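Local structure of envelopment polyprotein (Bovine Schmallenberg virus BH80/Germany/2011, 7A56) at residues A[103-114]-A[194-205]. The protein is the orthobunyavirus envelope glycoprotein Gc, a class II membrane fusion protein that probably merges the viral and host membranes during entry. Numbering follows the deposited sequence.
With PO4 (phosphate ion), chain J.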
loop_
_atom_site.group_PDB
_atom_site.type_symbol
_atom_site.label_atom_id
_atom_site.label_comp_id
_atom_site.label_asym_id
_atom_site.label_seq_id
_atom_site.Cartn_x
_atom_site.Cartn_y
_atom_site.Cartn_z
ATOM N N ILE A 103 -2.007 33.986 -9.511
ATOM C CA ILE A 103 -2.659 32.703 -9.247
ATOM C C ILE A 103 -1.568 31.652 -9.095
ATOM O O ILE A 103 -0.629 31.610 -9.902
ATOM C CB ILE A 103 -3.645 32.377 -10.381
ATOM C CG1 ILE A 103 -4.858 33.336 -10.297
ATOM C CG2 ILE A 103 -4.125 30.891 -10.383
ATOM C CD1 ILE A 103 -5.661 33.370 -11.627
ATOM N N ILE A 104 -1.633 30.865 -8.022
ATOM C CA ILE A 104 -0.762 29.704 -7.864
ATOM C C ILE A 104 -1.516 28.472 -8.381
ATOM O O ILE A 104 -2.568 28.102 -7.836
ATOM C CB ILE A 104 -0.343 29.508 -6.398
ATOM C CG1 ILE A 104 0.228 30.805 -5.772
ATOM C CG2 ILE A 104 0.554 28.238 -6.227
ATOM C CD1 ILE A 104 1.528 31.277 -6.485
ATOM N N TYR A 105 -1.005 27.845 -9.449
ATOM C CA TYR A 105 -1.831 26.891 -10.211
ATOM C C TYR A 105 -1.089 25.559 -10.260
ATOM O O TYR A 105 0.043 25.507 -10.755
ATOM C CB TYR A 105 -2.124 27.488 -11.602
ATOM C CG TYR A 105 -2.547 26.501 -12.692
ATOM C CD1 TYR A 105 -3.410 25.462 -12.421
ATOM C CD2 TYR A 105 -2.095 26.653 -13.984
ATOM C CE1 TYR A 105 -3.790 24.532 -13.445
ATOM C CE2 TYR A 105 -2.457 25.769 -15.008
ATOM C CZ TYR A 105 -3.301 24.726 -14.728
ATOM O OH TYR A 105 -3.625 23.912 -15.748
ATOM N N VAL A 106 -1.717 24.487 -9.759
ATOM C CA VAL A 106 -1.087 23.137 -9.777
ATOM C C VAL A 106 -1.447 22.513 -11.129
ATOM O O VAL A 106 -2.519 21.942 -11.334
ATOM C CB VAL A 106 -1.506 22.296 -8.582
ATOM C CG1 VAL A 106 -0.723 20.917 -8.537
ATOM C CG2 VAL A 106 -1.280 23.066 -7.284
ATOM N N ARG A 107 -0.558 22.680 -12.101
ATOM C CA ARG A 107 -0.935 22.366 -13.463
ATOM C C ARG A 107 -0.982 20.856 -13.712
ATOM O O ARG A 107 -1.813 20.400 -14.480
ATOM C CB ARG A 107 0.019 23.020 -14.450
ATOM C CG ARG A 107 -0.375 22.700 -15.914
ATOM C CD ARG A 107 0.180 23.664 -16.901
ATOM N NE ARG A 107 0.041 23.132 -18.250
ATOM C CZ ARG A 107 -1.039 23.213 -19.021
ATOM N NH1 ARG A 107 -2.163 23.831 -18.599
ATOM N NH2 ARG A 107 -0.977 22.658 -20.244
ATOM N N ARG A 108 -0.115 20.089 -13.077
ATOM C CA ARG A 108 -0.191 18.633 -13.284
ATOM C C ARG A 108 0.186 17.911 -12.006
ATOM O O ARG A 108 1.131 18.295 -11.306
ATOM C CB ARG A 108 0.700 18.224 -14.458
ATOM C CG ARG A 108 0.754 16.670 -14.675
ATOM C CD ARG A 108 1.622 16.374 -15.938
ATOM N NE ARG A 108 3.035 16.665 -15.659
ATOM C CZ ARG A 108 3.737 17.649 -16.218
ATOM N NH1 ARG A 108 3.175 18.444 -17.117
ATOM N NH2 ARG A 108 5.018 17.820 -15.880
ATOM N N VAL A 109 -0.603 16.892 -11.653
ATOM C CA VAL A 109 -0.225 15.937 -10.619
ATOM C C VAL A 109 -0.590 14.562 -11.164
ATOM O O VAL A 109 -1.769 14.303 -11.439
ATOM C CB VAL A 109 -0.957 16.133 -9.289
ATOM C CG1 VAL A 109 -0.557 14.994 -8.372
ATOM C CG2 VAL A 109 -0.618 17.525 -8.606
ATOM N N ILE A 110 0.396 13.690 -11.304
ATOM C CA ILE A 110 0.106 12.265 -11.617
ATOM C C ILE A 110 1.157 11.391 -10.949
ATOM O O ILE A 110 2.265 11.847 -10.649
ATOM C CB ILE A 110 0.123 11.944 -13.110
ATOM C CG1 ILE A 110 1.498 12.236 -13.643
ATOM C CG2 ILE A 110 -0.935 12.714 -13.873
ATOM C CD1 ILE A 110 1.775 11.434 -14.856
ATOM N N ASN A 111 0.809 10.122 -10.692
ATOM C CA ASN A 111 1.843 9.184 -10.290
ATOM C C ASN A 111 2.144 8.294 -11.508
ATOM O O ASN A 111 1.314 8.139 -12.408
ATOM C CB ASN A 111 1.424 8.337 -9.058
ATOM C CG ASN A 111 1.617 9.071 -7.709
ATOM O OD1 ASN A 111 2.450 9.954 -7.593
ATOM N ND2 ASN A 111 0.883 8.652 -6.692
ATOM N N LYS A 112 3.358 7.778 -11.586
ATOM C CA LYS A 112 3.663 6.952 -12.761
ATOM C C LYS A 112 4.728 5.943 -12.397
ATOM O O LYS A 112 5.532 6.174 -11.482
ATOM C CB LYS A 112 4.151 7.789 -13.958
ATOM C CG LYS A 112 5.431 8.519 -13.733
ATOM C CD LYS A 112 5.761 9.447 -14.943
ATOM C CE LYS A 112 7.000 10.318 -14.666
ATOM N NZ LYS A 112 7.275 11.350 -15.728
ATOM N N ALA A 113 4.728 4.810 -13.115
ATOM C CA ALA A 113 5.841 3.870 -13.016
ATOM C C ALA A 113 5.964 3.108 -14.349
ATOM O O ALA A 113 5.040 3.094 -15.184
ATOM C CB ALA A 113 5.658 2.901 -11.830
ATOM N N SER A 114 7.159 2.559 -14.570
ATOM C CA SER A 114 7.415 1.711 -15.714
ATOM C C SER A 114 6.925 0.297 -15.410
ATOM O O SER A 114 6.898 -0.149 -14.256
ATOM C CB SER A 114 8.916 1.658 -16.055
ATOM O OG SER A 114 9.449 2.999 -16.076
ATOM N N SER A 194 9.960 -0.283 -11.947
ATOM C CA SER A 194 10.630 0.914 -11.429
ATOM C C SER A 194 9.978 1.250 -10.093
ATOM O O SER A 194 8.926 0.702 -9.732
ATOM C CB SER A 194 10.514 2.109 -12.383
ATOM O OG SER A 194 9.182 2.596 -12.386
ATOM N N ILE A 195 10.611 2.141 -9.342
ATOM C CA ILE A 195 9.857 2.787 -8.274
ATOM C C ILE A 195 8.770 3.660 -8.910
ATOM O O ILE A 195 8.870 4.091 -10.078
ATOM C CB ILE A 195 10.813 3.609 -7.384
ATOM C CG1 ILE A 195 10.119 4.078 -6.090
ATOM C CG2 ILE A 195 11.432 4.734 -8.212
ATOM C CD1 ILE A 195 11.094 4.597 -4.970
ATOM N N GLU A 196 7.693 3.888 -8.180
ATOM C CA GLU A 196 6.780 4.865 -8.737
ATOM C C GLU A 196 7.281 6.249 -8.349
ATOM O O GLU A 196 8.070 6.389 -7.420
ATOM C CB GLU A 196 5.345 4.655 -8.234
ATOM C CG GLU A 196 5.107 4.931 -6.719
ATOM C CD GLU A 196 3.610 4.828 -6.362
ATOM O OE1 GLU A 196 3.087 3.702 -6.340
ATOM O OE2 GLU A 196 2.931 5.854 -6.121
ATOM N N GLN A 197 6.880 7.251 -9.114
ATOM C CA GLN A 197 7.303 8.623 -8.804
ATOM C C GLN A 197 6.145 9.572 -9.050
ATOM O O GLN A 197 5.253 9.299 -9.856
ATOM C CB GLN A 197 8.546 9.015 -9.632
ATOM C CG GLN A 197 8.323 9.022 -11.133
ATOM C CD GLN A 197 9.634 9.205 -11.847
ATOM O OE1 GLN A 197 10.473 8.296 -11.839
ATOM N NE2 GLN A 197 9.854 10.392 -12.426
ATOM N N LYS A 198 6.151 10.689 -8.315
ATOM C CA LYS A 198 5.232 11.776 -8.580
ATOM C C LYS A 198 5.756 12.638 -9.707
ATOM O O LYS A 198 6.967 12.822 -9.870
ATOM C CB LYS A 198 5.086 12.665 -7.331
ATOM C CG LYS A 198 4.727 11.866 -6.119
ATOM C CD LYS A 198 4.603 12.773 -4.944
ATOM C CE LYS A 198 4.349 11.902 -3.751
ATOM N NZ LYS A 198 5.674 11.390 -3.107
ATOM N N ASP A 199 4.830 13.166 -10.503
ATOM C CA ASP A 199 5.150 14.132 -11.540
ATOM C C ASP A 199 4.254 15.354 -11.289
ATOM O O ASP A 199 3.040 15.289 -11.539
ATOM C CB ASP A 199 4.910 13.482 -12.910
ATOM C CG ASP A 199 5.151 14.438 -14.088
ATOM O OD1 ASP A 199 5.589 15.589 -13.890
ATOM O OD2 ASP A 199 4.900 14.023 -15.239
ATOM N N VAL A 200 4.843 16.443 -10.763
ATOM C CA VAL A 200 4.078 17.613 -10.309
ATOM C C VAL A 200 4.635 18.838 -11.010
ATOM O O VAL A 200 5.855 19.083 -10.999
ATOM C CB VAL A 200 4.119 17.797 -8.772
ATOM C CG1 VAL A 200 3.375 19.089 -8.323
ATOM C CG2 VAL A 200 3.514 16.590 -8.090
ATOM N N GLU A 201 3.741 19.601 -11.628
ATOM C CA GLU A 201 4.117 20.858 -12.232
ATOM C C GLU A 201 3.260 21.952 -11.634
ATOM O O GLU A 201 2.030 21.818 -11.541
ATOM C CB GLU A 201 3.946 20.782 -13.746
ATOM C CG GLU A 201 4.300 22.117 -14.487
ATOM C CD GLU A 201 3.883 22.041 -15.955
ATOM O OE1 GLU A 201 2.805 21.468 -16.238
ATOM O OE2 GLU A 201 4.634 22.510 -16.814
ATOM N N VAL A 202 3.897 23.081 -11.316
ATOM C CA VAL A 202 3.178 24.195 -10.693
ATOM C C VAL A 202 3.499 25.460 -11.462
ATOM O O VAL A 202 4.582 25.588 -12.041
ATOM C CB VAL A 202 3.553 24.373 -9.206
ATOM C CG1 VAL A 202 3.241 23.098 -8.427
ATOM C CG2 VAL A 202 4.997 24.787 -9.071
ATOM N N CYS A 203 2.518 26.377 -11.536
ATOM C CA CYS A 203 2.658 27.575 -12.349
ATOM C C CYS A 203 2.319 28.810 -11.526
ATOM O O CYS A 203 1.488 28.769 -10.620
ATOM C CB CYS A 203 1.727 27.622 -13.596
ATOM S SG CYS A 203 1.952 26.173 -14.702
ATOM N N ILE A 204 2.999 29.900 -11.851
ATOM C CA ILE A 204 2.573 31.250 -11.463
ATOM C C ILE A 204 1.755 31.788 -12.620
ATOM O O ILE A 204 2.279 32.019 -13.719
ATOM C CB ILE A 204 3.775 32.168 -11.194
ATOM C CG1 ILE A 204 4.718 31.552 -10.165
ATOM C CG2 ILE A 204 3.308 33.600 -10.672
ATOM C CD1 ILE A 204 4.072 31.343 -8.806
ATOM N N THR A 205 0.481 32.052 -12.383
ATOM C CA THR A 205 -0.393 32.476 -13.467
ATOM C C THR A 205 -0.743 33.954 -13.273
ATOM O O THR A 205 -1.298 34.355 -12.233
ATOM C CB THR A 205 -1.623 31.577 -13.518
ATOM O OG1 THR A 205 -1.188 30.261 -13.910
ATOM C CG2 THR A 205 -2.698 32.076 -14.525
HETATM P P PO4 J . 13.234 11.773 -13.925
HETATM O O1 PO4 J . 12.001 11.333 -14.668
HETATM O O2 PO4 J . 14.432 10.988 -14.442
HETATM O O3 PO4 J . 13.105 11.565 -12.434
HETATM O O4 PO4 J . 13.439 13.253 -14.143
HETATM O O HOH W 1 6.368 19.847 -18.090
HETATM O O HOH W 2 4.456 8.254 -6.161
#
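A bend at the third torsion of Arg108 (chi3 70°), in a chain extended as far as CD, turns its guanidinium back across strand 197-205, while Asp199 holds its carboxylate anti to its own backbone N (chi1 177°). The two groups meet edge-on for the arginine: Arg108 NH2 donates to Asp199 OD1 at 3.0 Å, almost exactly in the guanidinium plane and on the syn side of the carboxylate but tilted out of its plane, the two planes being turned 58° apart. Glu201 CB lies over one face of the same guanidinium. Glu201 OE1 sits 3.2 Å from Arg108 NH1 but well out of plane, an attraction of charge without a directed N-H. Long salt bridges from Arg107 to Glu201 and from Lys112 to Asp199 extend this partly exposed network. Beyond it, Gln197 OE1 accepts from Lys398 of a second subunit, and Gln197 NE2 donates to a phosphate, probably from the crystallisation liquor, which Lys390 and Lys398 of that subunit also bind.

In the backbone pairing a bulge sets two consecutive arginines opposite one glutamate. Arg107 and Arg108 both face Glu201, whose O accepts a 3.2 Å bond from Arg108 N and a weak one from Arg107 N, and the register slips by one residue. Nearer Thr205, Cys203 SG, disulfide-bonded to Cys212, lies obliquely beside the Tyr105 ring, 5.0 Å from its centroid.

The other face is largely apolar. Ile104 and Ile204 run side by side and meet tightly, CD1 to CD1 at 3.4 Å, against strand 226-231. Toward Lys198, a water donates to Glu196 OE2 and, weakly, to Asn111 OD1, and Ser237 holds both residues. The result is a classic beta bulge in an antiparallel pair, built into the long strand 98-134 of a class II fusion protein in its postfusion form.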